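PDB 6ZRX: DMATS type aromatic prenyltransferase from Micromonospora olivasterospora, which probably transfers the dimethylallyl group of dimethylallyl diphosphate to the indole ring of tryptophan, as a 6-dimethylallyltryptophan synthase of the ABBA-barrel family. Local coordinates for residues V236-E241 / L332-P337; E240-V245 / I276-R281; I327-L332 / T342-A347. All coordinates share one frame; numbering follows the deposited sequence.

The three contacts lie on one part of the ABBA-barrel wall, built from the neighbouring strands 273-278, 327-334 and 340-346. Interactions 1 and 2 start from overlapping parts of helix 236-247 and reach strands 327-334 and 273-278; their centres are about 11 Å apart. Interaction 3 pairs strand 327-334, which it shares with interaction 1, with 340-346, about 11 Å from interaction 2 and about 16 Å from interaction 1. Along the chain the order is helix 236-247, strand 273-278, then the hairpin 327-346. The helix covers the outer side of this wall, whereas residues of interactions 2 and 3 facing inward meet the prenyl thiodiphosphate and tryptophan in the barrel.

Interaction 1. Residues V236-E241 / L332-P337; sequences VAEIEE and LRLGAP
Glu238 turns CG away from its own nitrogen (chi1 -174°) and continues extended toward the leucines of strand 332-334, while Ile239 has CG1 beside its backbone N (chi1 -56°) and a second bend that swings CD1 to the same strand. Ile239 CD1 meets Leu334 CD1 at 3.4 Å, closer than carbons usually come, which marks a tight fit between two branched side chains. Leu332 CD2 stands 4.3 Å from Ile239 CD1, so the isoleucine methyl touches both leucines. Glu238 behaves differently: its OE2 lies 3.9 Å from Leu332 CD2 and 3.9 Å from Leu334 CD2, its chain running past Leu334 in the opposite direction and crossing Leu332 at about a right angle. These are packing contacts only, and the carboxylate takes its hydrogen bond from the nearby Tyr301 OH. A glutamate suits this partly exposed edge of the contact, because its methylenes span the gap between helix and sheet while its polar end is satisfied by the tyrosine. Leu332 and Leu334, two residues apart, both point at the helix and offer it an apolar surface. Between the two leucines, Arg333 has its side chain on the other side, where it touches the prenyl thiodiphosphate. Helix and strand run nearly antiparallel, at 164°, a helix laid over the outside of the sheet as in the ABBA barrel, whose helices surround the strands.

Interaction 2. Residues E240-V245 / I276-R281; sequences EEFCVV and IYVPIR. With 6C7 (S-(3-methylbut-2-en-1-yl) trihydrogen thiodiphosphate), chain E; TRP (tryptophan), chain F.
This is a buried, wholly apolar helix-on-sheet contact on the outside of the barrel, where helix 240-245 runs along strand 276-278 in almost the same direction, 10° between them, with axes 9.6 Å apart. Phe242 and Cys243 from the helix meet Ile276 and Val278 from the strand. Val278 CG2 sits at the edge of the Phe242 ring, near its plane, 3.8 Å from CE1, and the two side chains slide past each other in opposite directions. The ring arrives there because its CG stands anti to the backbone N (chi1 -171°), carrying the flat group out from the helix onto the sheet. Ile276 CG2 approaches the same ring at CD1, 4.2 Å away. Cys243, small enough for a close passage of the helix, sets SG 4.1 Å from Ile276 CG1. Beta-branched residues suit the strand and offer methyls to this face. Tyr277, between them, points the other way, into the barrel: its CE2 lies 3.6 Å from C10 of the thiodiphosphate. Beyond the inverse gamma turn centred on Pro279, Arg281 NH2 donates an almost straight hydrogen bond (167°) to the tryptophan carboxylate, reaching OXT at 3.0 Å with the guanidinium edge; its NE forms a salt bridge with Asp56. Phe242 also touches Leu297 of helix 287-300 and Leu332 of strand 327-334, the backbone partner of strand 273-278, while Cys243 touches Val221 of helix 221-228.

Interaction 3. Residues I327-L332 / T342-A347; sequences IAHVSL and TVYLSA. With TRP (tryptophan), chain F; 6C7 (S-(3-methylbut-2-en-1-yl) trihydrogen thiodiphosphate), chain E.
Strands 327-332 and 342-346 pair antiparallel as a beta hairpin, with Ser331 and Thr342 exchanging two backbone hydrogen bonds and a beta bulge setting both Ala328 and His329 against Tyr344. Within the bulge Ala328 N donates to Tyr344 O, while the buried His329 N has no partner. On one face Ile327 packs on both Val343 and Leu345, its CG2 lying 4.0 Å from Val343 CG1; these branched chains suit the apolar side, which Val294 of helix 287-300 also covers. The other face lines the active site. His329 CB rests 3.6 Å from Tyr344 CD1, and the histidine edge turns toward the tyrosine face in a T-shaped pair with planes at 75°. One face of the imidazole takes the substrate indole, TRP CZ2 lying 3.4 Å above its centre, while TRP OXT comes to the ring edge, 3.2 Å from NE2. A water sits among three hydroxyls, Ser331 OG, Thr342 OG1 and Tyr344 OH, the last at 2.6 Å, and itself donates to O4 of the thiodiphosphate at 2.8 Å. Thr342 OG1 is also bonded to Arg333. Tyr344 OH stands 3.6 Å from C10, the allylic carbon bonded to sulfur. A leucine in place of Tyr344 would probably leave the water without one of its anchors and His329 without its aromatic partner. An aromatic ring beside the allylic carbon, which Tyr277 also approaches, with hydroxyls that reach the thiodiphosphate through a shared water, is consistent with the tyrosine shield thought to protect the dimethylallyl cation in this family.

Interaction 1. Residues V236-E241 / L332-P337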
loop_
_atom_site.group_PDB
_atom_site.type_symbol
_atom_site.label_atom_id
_atom_site.label_comp_id
_atom_site.label_asym_id
_atom_site.label_seq_id
_atom_site.Cartn_x
_atom_site.Cartn_y
_atom_site.Cartn_z
ATOM N N VAL A 236 -15.515 -16.460 0.459
ATOM C CA VAL A 236 -15.410 -16.062 -0.980
ATOM C C VAL A 236 -16.573 -15.119 -1.325
ATOM O O VAL A 236 -16.353 -14.181 -2.112
ATOM C CB VAL A 236 -15.364 -17.282 -1.923
ATOM C CG1 VAL A 236 -14.130 -18.128 -1.675
ATOM C CG2 VAL A 236 -16.629 -18.130 -1.850
ATOM N N ALA A 237 -17.761 -15.352 -0.753
ATOM C CA ALA A 237 -18.973 -14.540 -0.994
ATOM C C ALA A 237 -18.711 -13.100 -0.536
ATOM O O ALA A 237 -19.085 -12.173 -1.280
ATOM C CB ALA A 237 -20.169 -15.139 -0.290
ATOM N N GLU A 238 -18.073 -12.931 0.630
ATOM C CA GLU A 238 -17.769 -11.603 1.214
ATOM C C GLU A 238 -16.780 -10.881 0.299
ATOM O O GLU A 238 -16.992 -9.692 0.029
ATOM C CB GLU A 238 -17.201 -11.732 2.626
ATOM C CG GLU A 238 -17.020 -10.394 3.310
ATOM C CD GLU A 238 -16.512 -10.464 4.736
ATOM O OE1 GLU A 238 -16.391 -11.583 5.273
ATOM O OE2 GLU A 238 -16.235 -9.398 5.302
ATOM N N ILE A 239 -15.744 -11.578 -0.173
ATOM C CA ILE A 239 -14.689 -10.966 -1.031
ATOM C C ILE A 239 -15.346 -10.551 -2.347
ATOM O O ILE A 239 -15.087 -9.430 -2.806
ATOM C CB ILE A 239 -13.502 -11.921 -1.258
ATOM C CG1 ILE A 239 -12.882 -12.407 0.057
ATOM C CG2 ILE A 239 -12.461 -11.272 -2.170
ATOM C CD1 ILE A 239 -12.284 -11.324 0.899
ATOM N N GLU A 240 -16.191 -11.423 -2.909
ATOM C CA GLU A 240 -16.912 -11.152 -4.176
ATOM C C GLU A 240 -17.818 -9.934 -3.975
ATOM O O GLU A 240 -17.878 -9.104 -4.885
ATOM C CB GLU A 240 -17.711 -12.374 -4.633
ATOM C CG GLU A 240 -18.431 -12.156 -5.957
ATOM C CD GLU A 240 -18.911 -13.416 -6.663
ATOM O OE1 GLU A 240 -18.292 -14.485 -6.460
ATOM O OE2 GLU A 240 -19.903 -13.323 -7.419
ATOM N N GLU A 241 -18.498 -9.853 -2.825
ATOM C CA GLU A 241 -19.459 -8.765 -2.499
ATOM C C GLU A 241 -18.705 -7.428 -2.429
ATOM O O GLU A 241 -19.218 -6.444 -2.982
ATOM C CB GLU A 241 -20.218 -9.076 -1.211
ATOM C CG GLU A 241 -21.385 -10.035 -1.432
ATOM C CD GLU A 241 -22.012 -10.588 -0.166
ATOM O OE1 GLU A 241 -22.900 -11.453 -0.285
ATOM O OE2 GLU A 241 -21.613 -10.156 0.935
ATOM N N LEU A 332 -10.239 -4.349 1.882
ATOM C CA LEU A 332 -10.866 -5.098 2.996
ATOM C C LEU A 332 -9.781 -5.936 3.657
ATOM O O LEU A 332 -9.076 -6.634 2.921
ATOM C CB LEU A 332 -11.997 -5.966 2.436
ATOM C CG LEU A 332 -12.702 -6.870 3.450
ATOM C CD1 LEU A 332 -13.296 -6.065 4.582
ATOM C CD2 LEU A 332 -13.768 -7.705 2.765
ATOM N N ARG A 333 -9.633 -5.818 4.980
ATOM C CA ARG A 333 -8.624 -6.540 5.799
ATOM C C ARG A 333 -9.339 -7.583 6.663
ATOM O O ARG A 333 -10.194 -7.182 7.476
ATOM C CB ARG A 333 -7.841 -5.559 6.672
ATOM C CG ARG A 333 -6.906 -4.644 5.888
ATOM C CD ARG A 333 -6.843 -3.220 6.406
ATOM N NE ARG A 333 -6.926 -3.114 7.856
ATOM C CZ ARG A 333 -7.647 -2.212 8.516
ATOM N NH1 ARG A 333 -8.359 -1.302 7.860
ATOM N NH2 ARG A 333 -7.650 -2.220 9.839
ATOM N N LEU A 334 -8.991 -8.863 6.488
ATOM C CA LEU A 334 -9.587 -10.012 7.227
ATOM C C LEU A 334 -8.512 -10.688 8.090
ATOM O O LEU A 334 -7.351 -10.802 7.620
ATOM C CB LEU A 334 -10.184 -10.984 6.206
ATOM C CG LEU A 334 -11.252 -10.398 5.283
ATOM C CD1 LEU A 334 -11.681 -11.408 4.239
ATOM C CD2 LEU A 334 -12.458 -9.916 6.069
ATOM N N GLY A 335 -8.884 -11.113 9.305
ATOM C CA GLY A 335 -8.016 -11.864 10.238
ATOM C C GLY A 335 -7.141 -10.947 11.075
ATOM O O GLY A 335 -7.455 -9.746 11.167
ATOM N N ALA A 336 -6.071 -11.496 11.655
ATOM C CA ALA A 336 -5.133 -10.799 12.562
ATOM C C ALA A 336 -4.152 -9.967 11.736
ATOM O O ALA A 336 -3.849 -10.321 10.596
ATOM C CB ALA A 336 -4.413 -11.812 13.430
ATOM N N PRO A 337 -3.600 -8.856 12.279
ATOM C CA PRO A 337 -3.851 -8.429 13.658
ATOM C C PRO A 337 -5.019 -7.453 13.895
ATOM O O PRO A 337 -5.486 -7.417 15.018
ATOM C CB PRO A 337 -2.534 -7.721 14.004
ATOM C CG PRO A 337 -2.091 -7.084 12.689
ATOM C CD PRO A 337 -2.641 -7.978 11.594
#

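Interaction 2. Residues E240-V245 / I276-R281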
loop_
_atom_site.group_PDB
_atom_site.type_symbol
_atom_site.label_atom_id
_atom_site.label_comp_id
_atom_site.label_asym_id
_atom_site.label_seq_id
_atom_site.Cartn_x
_atom_site.Cartn_y
_atom_site.Cartn_z
ATOM N N GLU A 240 -16.191 -11.423 -2.909
ATOM C CA GLU A 240 -16.912 -11.152 -4.176
ATOM C C GLU A 240 -17.818 -9.934 -3.975
ATOM O O GLU A 240 -17.878 -9.104 -4.885
ATOM C CB GLU A 240 -17.711 -12.374 -4.633
ATOM C CG GLU A 240 -18.431 -12.156 -5.957
ATOM C CD GLU A 240 -18.911 -13.416 -6.663
ATOM O OE1 GLU A 240 -18.292 -14.485 -6.460
ATOM O OE2 GLU A 240 -19.903 -13.323 -7.419
ATOM N N GLU A 241 -18.498 -9.853 -2.825
ATOM C CA GLU A 241 -19.459 -8.765 -2.499
ATOM C C GLU A 241 -18.705 -7.428 -2.429
ATOM O O GLU A 241 -19.218 -6.444 -2.982
ATOM C CB GLU A 241 -20.218 -9.076 -1.211
ATOM C CG GLU A 241 -21.385 -10.035 -1.432
ATOM C CD GLU A 241 -22.012 -10.588 -0.166
ATOM O OE1 GLU A 241 -22.900 -11.453 -0.285
ATOM O OE2 GLU A 241 -21.613 -10.156 0.935
ATOM N N PHE A 242 -17.535 -7.407 -1.791
ATOM C CA PHE A 242 -16.639 -6.216 -1.707
ATOM C C PHE A 242 -16.249 -5.766 -3.124
ATOM O O PHE A 242 -16.387 -4.568 -3.432
ATOM C CB PHE A 242 -15.425 -6.514 -0.833
ATOM C CG PHE A 242 -14.578 -5.306 -0.515
ATOM C CD1 PHE A 242 -13.516 -4.955 -1.331
ATOM C CD2 PHE A 242 -14.854 -4.516 0.593
ATOM C CE1 PHE A 242 -12.737 -3.842 -1.037
ATOM C CE2 PHE A 242 -14.075 -3.401 0.879
ATOM C CZ PHE A 242 -13.017 -3.073 0.066
ATOM N N CYS A 243 -15.821 -6.703 -3.979
ATOM C CA CYS A 243 -15.405 -6.420 -5.384
ATOM C C CYS A 243 -16.587 -5.914 -6.231
ATOM O O CYS A 243 -16.384 -4.931 -6.957
ATOM C CB CYS A 243 -14.760 -7.639 -6.026
ATOM S SG CYS A 243 -13.172 -8.059 -5.273
ATOM N N VAL A 244 -17.775 -6.546 -6.159
ATOM C CA VAL A 244 -18.968 -6.110 -6.962
ATOM C C VAL A 244 -19.345 -4.676 -6.563
ATOM O O VAL A 244 -19.629 -3.867 -7.468
ATOM C CB VAL A 244 -20.187 -7.063 -6.862
ATOM C CG1 VAL A 244 -20.604 -7.351 -5.436
ATOM C CG2 VAL A 244 -21.376 -6.521 -7.642
ATOM N N VAL A 245 -19.354 -4.364 -5.271
ATOM C CA VAL A 245 -19.740 -3.010 -4.779
ATOM C C VAL A 245 -18.649 -2.015 -5.190
ATOM O O VAL A 245 -18.991 -0.993 -5.790
ATOM C CB VAL A 245 -20.001 -3.000 -3.262
ATOM C CG1 VAL A 245 -20.132 -1.585 -2.711
ATOM C CG2 VAL A 245 -21.236 -3.817 -2.919
ATOM N N ILE A 276 -7.782 -7.723 0.356
ATOM C CA ILE A 276 -8.049 -7.483 -1.085
ATOM C C ILE A 276 -8.021 -5.967 -1.286
ATOM O O ILE A 276 -8.612 -5.252 -0.466
ATOM C CB ILE A 276 -9.372 -8.158 -1.548
ATOM C CG1 ILE A 276 -9.719 -7.836 -3.002
ATOM C CG2 ILE A 276 -10.532 -7.835 -0.624
ATOM C CD1 ILE A 276 -8.784 -8.447 -3.999
ATOM N N TYR A 277 -7.310 -5.516 -2.306
ATOM C CA TYR A 277 -7.151 -4.085 -2.666
ATOM C C TYR A 277 -7.763 -3.876 -4.039
ATOM O O TYR A 277 -7.237 -4.424 -5.024
ATOM C CB TYR A 277 -5.672 -3.679 -2.620
ATOM C CG TYR A 277 -4.973 -4.062 -1.350
ATOM C CD1 TYR A 277 -4.564 -5.370 -1.137
ATOM C CD2 TYR A 277 -4.739 -3.142 -0.340
ATOM C CE1 TYR A 277 -3.948 -5.755 0.036
ATOM C CE2 TYR A 277 -4.117 -3.513 0.839
ATOM C CZ TYR A 277 -3.719 -4.826 1.030
ATOM O OH TYR A 277 -3.102 -5.194 2.187
ATOM N N VAL A 278 -8.856 -3.115 -4.101
ATOM C CA VAL A 278 -9.542 -2.762 -5.368
ATOM C C VAL A 278 -9.058 -1.379 -5.791
ATOM O O VAL A 278 -9.215 -0.426 -5.024
ATOM C CB VAL A 278 -11.070 -2.797 -5.204
ATOM C CG1 VAL A 278 -11.772 -2.457 -6.508
ATOM C CG2 VAL A 278 -11.531 -4.136 -4.655
ATOM N N PRO A 279 -8.464 -1.227 -7.004
ATOM C CA PRO A 279 -8.069 0.086 -7.526
ATOM C C PRO A 279 -9.296 0.809 -8.093
ATOM O O PRO A 279 -9.402 0.990 -9.303
ATOM C CB PRO A 279 -7.040 -0.273 -8.598
ATOM C CG PRO A 279 -7.578 -1.574 -9.149
ATOM C CD PRO A 279 -8.126 -2.306 -7.944
ATOM N N ILE A 280 -10.171 1.221 -7.188
ATOM C CA ILE A 280 -11.555 1.706 -7.450
ATOM C C ILE A 280 -11.543 2.844 -8.474
ATOM O O ILE A 280 -12.489 2.927 -9.231
ATOM C CB ILE A 280 -12.258 2.088 -6.127
ATOM C CG1 ILE A 280 -13.730 2.432 -6.349
ATOM C CG2 ILE A 280 -11.534 3.219 -5.395
ATOM C CD1 ILE A 280 -14.530 2.523 -5.067
ATOM N N ARG A 281 -10.481 3.665 -8.518
ATOM C CA ARG A 281 -10.350 4.812 -9.459
ATOM C C ARG A 281 -10.523 4.365 -10.922
ATOM O O ARG A 281 -10.891 5.209 -11.754
ATOM C CB ARG A 281 -8.994 5.496 -9.270
ATOM C CG ARG A 281 -7.773 4.660 -9.634
ATOM C CD ARG A 281 -6.528 5.451 -9.269
ATOM N NE ARG A 281 -5.236 4.889 -9.655
ATOM C CZ ARG A 281 -4.615 3.868 -9.054
ATOM N NH1 ARG A 281 -5.184 3.211 -8.059
ATOM N NH2 ARG A 281 -3.414 3.503 -9.467
HETATM O O4 6C7 E . -3.117 -3.367 4.979
HETATM P P1 6C7 E . -1.887 -2.651 5.503
HETATM O O6 6C7 E . -2.098 -2.045 6.867
HETATM O O5 6C7 E . -0.630 -3.502 5.445
HETATM O O2 6C7 E . -1.702 -1.432 4.477
HETATM P P3 6C7 E . -0.632 -1.019 3.369
HETATM O O8 6C7 E . -1.097 0.283 2.795
HETATM O O7 6C7 E . 0.705 -1.023 4.034
HETATM S S9 6C7 E . -0.665 -2.389 1.835
HETATM C C10 6C7 E . -1.194 -1.449 0.371
HETATM C C11 6C7 E . -0.052 -0.746 -0.276
HETATM C C12 6C7 E . 0.771 -1.259 -1.185
HETATM C C13 6C7 E . 0.730 -2.691 -1.640
HETATM C C14 6C7 E . 1.841 -0.445 -1.848
HETATM N N TRP F . 0.154 3.405 -7.406
HETATM C CA TRP F . 0.594 1.967 -7.475
HETATM C C TRP F . -0.560 1.100 -7.972
HETATM O O TRP F . -0.324 -0.061 -8.321
HETATM C CB TRP F . 1.121 1.483 -6.120
HETATM C CG TRP F . 0.112 1.518 -5.013
HETATM C CD1 TRP F . -0.196 2.584 -4.216
HETATM C CD2 TRP F . -0.721 0.431 -4.567
HETATM N NE1 TRP F . -1.167 2.240 -3.319
HETATM C CE2 TRP F . -1.508 0.927 -3.505
HETATM C CE3 TRP F . -0.894 -0.896 -4.967
HETATM C CZ2 TRP F . -2.437 0.136 -2.835
HETATM C CZ3 TRP F . -1.808 -1.680 -4.298
HETATM C CH2 TRP F . -2.569 -1.167 -3.250
HETATM O OXT TRP F . -1.725 1.558 -8.018
#

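Interaction 3. Residues I327-L332 / T342-A347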
loop_
_atom_site.group_PDB
_atom_site.type_symbol
_atom_site.label_atom_id
_atom_site.label_comp_id
_atom_site.label_asym_id
_atom_site.label_seq_id
_atom_site.Cartn_x
_atom_site.Cartn_y
_atom_site.Cartn_z
ATOM N N ILE A 327 -9.675 9.023 -4.556
ATOM C CA ILE A 327 -9.850 7.715 -3.878
ATOM C C ILE A 327 -9.220 6.674 -4.802
ATOM O O ILE A 327 -9.864 6.254 -5.761
ATOM C CB ILE A 327 -11.322 7.433 -3.558
ATOM C CG1 ILE A 327 -11.919 8.540 -2.681
ATOM C CG2 ILE A 327 -11.480 6.056 -2.919
ATOM C CD1 ILE A 327 -13.420 8.450 -2.519
ATOM N N ALA A 328 -7.959 6.365 -4.576
ATOM C CA ALA A 328 -7.135 5.588 -5.517
ATOM C C ALA A 328 -7.449 4.092 -5.377
ATOM O O ALA A 328 -7.498 3.401 -6.407
ATOM C CB ALA A 328 -5.681 5.885 -5.280
ATOM N N HIS A 329 -7.634 3.626 -4.149
ATOM C CA HIS A 329 -7.914 2.216 -3.806
ATOM C C HIS A 329 -8.849 2.167 -2.602
ATOM O O HIS A 329 -8.883 3.142 -1.822
ATOM C CB HIS A 329 -6.634 1.446 -3.442
ATOM C CG HIS A 329 -5.503 1.535 -4.410
ATOM N ND1 HIS A 329 -5.214 0.514 -5.289
ATOM C CD2 HIS A 329 -4.532 2.461 -4.588
ATOM C CE1 HIS A 329 -4.141 0.824 -5.992
ATOM N NE2 HIS A 329 -3.702 2.001 -5.586
ATOM N N VAL A 330 -9.523 1.043 -2.423
ATOM C CA VAL A 330 -10.200 0.692 -1.148
ATOM C C VAL A 330 -9.888 -0.775 -0.879
ATOM O O VAL A 330 -9.816 -1.562 -1.854
ATOM C CB VAL A 330 -11.710 1.001 -1.189
ATOM C CG1 VAL A 330 -12.449 0.179 -2.226
ATOM C CG2 VAL A 330 -12.347 0.873 0.186
ATOM N N SER A 331 -9.620 -1.114 0.359
ATOM C CA SER A 331 -9.210 -2.490 0.738
ATOM C C SER A 331 -10.090 -3.030 1.856
ATOM O O SER A 331 -10.602 -2.246 2.676
ATOM C CB SER A 331 -7.756 -2.550 1.103
ATOM O OG SER A 331 -7.523 -1.949 2.355
ATOM N N LEU A 332 -10.239 -4.349 1.882
ATOM C CA LEU A 332 -10.866 -5.098 2.996
ATOM C C LEU A 332 -9.781 -5.936 3.657
ATOM O O LEU A 332 -9.076 -6.634 2.921
ATOM C CB LEU A 332 -11.997 -5.966 2.436
ATOM C CG LEU A 332 -12.702 -6.870 3.450
ATOM C CD1 LEU A 332 -13.296 -6.065 4.582
ATOM C CD2 LEU A 332 -13.768 -7.705 2.765
ATOM N N THR A 342 -9.768 0.048 4.550
ATOM C CA THR A 342 -8.791 1.141 4.328
ATOM C C THR A 342 -9.177 1.884 3.063
ATOM O O THR A 342 -9.519 1.238 2.054
ATOM C CB THR A 342 -7.345 0.634 4.259
ATOM O OG1 THR A 342 -7.095 -0.136 5.434
ATOM C CG2 THR A 342 -6.326 1.752 4.170
ATOM N N VAL A 343 -9.097 3.201 3.121
ATOM C CA VAL A 343 -9.323 4.102 1.973
ATOM C C VAL A 343 -7.992 4.784 1.659
ATOM O O VAL A 343 -7.373 5.305 2.575
ATOM C CB VAL A 343 -10.423 5.118 2.289
ATOM C CG1 VAL A 343 -10.811 5.885 1.056
ATOM C CG2 VAL A 343 -11.633 4.438 2.908
ATOM N N TYR A 344 -7.591 4.774 0.396
ATOM C CA TYR A 344 -6.308 5.339 -0.073
ATOM C C TYR A 344 -6.605 6.646 -0.792
ATOM O O TYR A 344 -7.431 6.641 -1.708
ATOM C CB TYR A 344 -5.575 4.330 -0.951
ATOM C CG TYR A 344 -5.224 3.056 -0.222
ATOM C CD1 TYR A 344 -6.187 2.095 0.046
ATOM C CD2 TYR A 344 -3.937 2.831 0.243
ATOM C CE1 TYR A 344 -5.875 0.931 0.727
ATOM C CE2 TYR A 344 -3.612 1.676 0.938
ATOM C CZ TYR A 344 -4.584 0.720 1.174
ATOM O OH TYR A 344 -4.277 -0.426 1.850
ATOM N N LEU A 345 -5.947 7.718 -0.363
ATOM C CA LEU A 345 -6.234 9.103 -0.794
ATOM C C LEU A 345 -4.999 9.709 -1.451
ATOM O O LEU A 345 -3.929 9.751 -0.819
ATOM C CB LEU A 345 -6.694 9.923 0.418
ATOM C CG LEU A 345 -7.981 9.427 1.069
ATOM C CD1 LEU A 345 -8.309 10.242 2.311
ATOM C CD2 LEU A 345 -9.149 9.460 0.089
ATOM N N SER A 346 -5.158 10.176 -2.677
ATOM C CA SER A 346 -4.064 10.703 -3.534
ATOM C C SER A 346 -3.742 12.152 -3.165
ATOM O O SER A 346 -4.673 12.937 -2.955
ATOM C CB SER A 346 -4.421 10.608 -4.985
ATOM O OG SER A 346 -4.678 9.271 -5.342
ATOM N N ALA A 347 -2.464 12.496 -3.139
ATOM C CA ALA A 347 -1.973 13.875 -2.900
ATOM C C ALA A 347 -2.383 14.802 -4.055
ATOM O O ALA A 347 -2.622 15.993 -3.802
ATOM C CB ALA A 347 -0.476 13.859 -2.744
HETATM N N TRP F . 0.154 3.405 -7.406
HETATM C CA TRP F . 0.594 1.967 -7.475
HETATM C C TRP F . -0.560 1.100 -7.972
HETATM O O TRP F . -0.324 -0.061 -8.321
HETATM C CB TRP F . 1.121 1.483 -6.120
HETATM C CG TRP F . 0.112 1.518 -5.013
HETATM C CD1 TRP F . -0.196 2.584 -4.216
HETATM C CD2 TRP F . -0.721 0.431 -4.567
HETATM N NE1 TRP F . -1.167 2.240 -3.319
HETATM C CE2 TRP F . -1.508 0.927 -3.505
HETATM C CE3 TRP F . -0.894 -0.896 -4.967
HETATM C CZ2 TRP F . -2.437 0.136 -2.835
HETATM C CZ3 TRP F . -1.808 -1.680 -4.298
HETATM C CH2 TRP F . -2.569 -1.167 -3.250
HETATM O OXT TRP F . -1.725 1.558 -8.018
HETATM O O4 6C7 E . -3.117 -3.367 4.979
HETATM P P1 6C7 E . -1.887 -2.651 5.503
HETATM O O6 6C7 E . -2.098 -2.045 6.867
HETATM O O5 6C7 E . -0.630 -3.502 5.445
HETATM O O2 6C7 E . -1.702 -1.432 4.477
HETATM P P3 6C7 E . -0.632 -1.019 3.369
HETATM O O8 6C7 E . -1.097 0.283 2.795
HETATM O O7 6C7 E . 0.705 -1.023 4.034
HETATM S S9 6C7 E . -0.665 -2.389 1.835
HETATM C C10 6C7 E . -1.194 -1.449 0.371
HETATM C C11 6C7 E . -0.052 -0.746 -0.276
HETATM C C12 6C7 E . 0.771 -1.259 -1.185
HETATM C C13 6C7 E . 0.730 -2.691 -1.640
HETATM C C14 6C7 E . 1.841 -0.445 -1.848
HETATM O O HOH W 1 -5.092 -1.592 3.970
#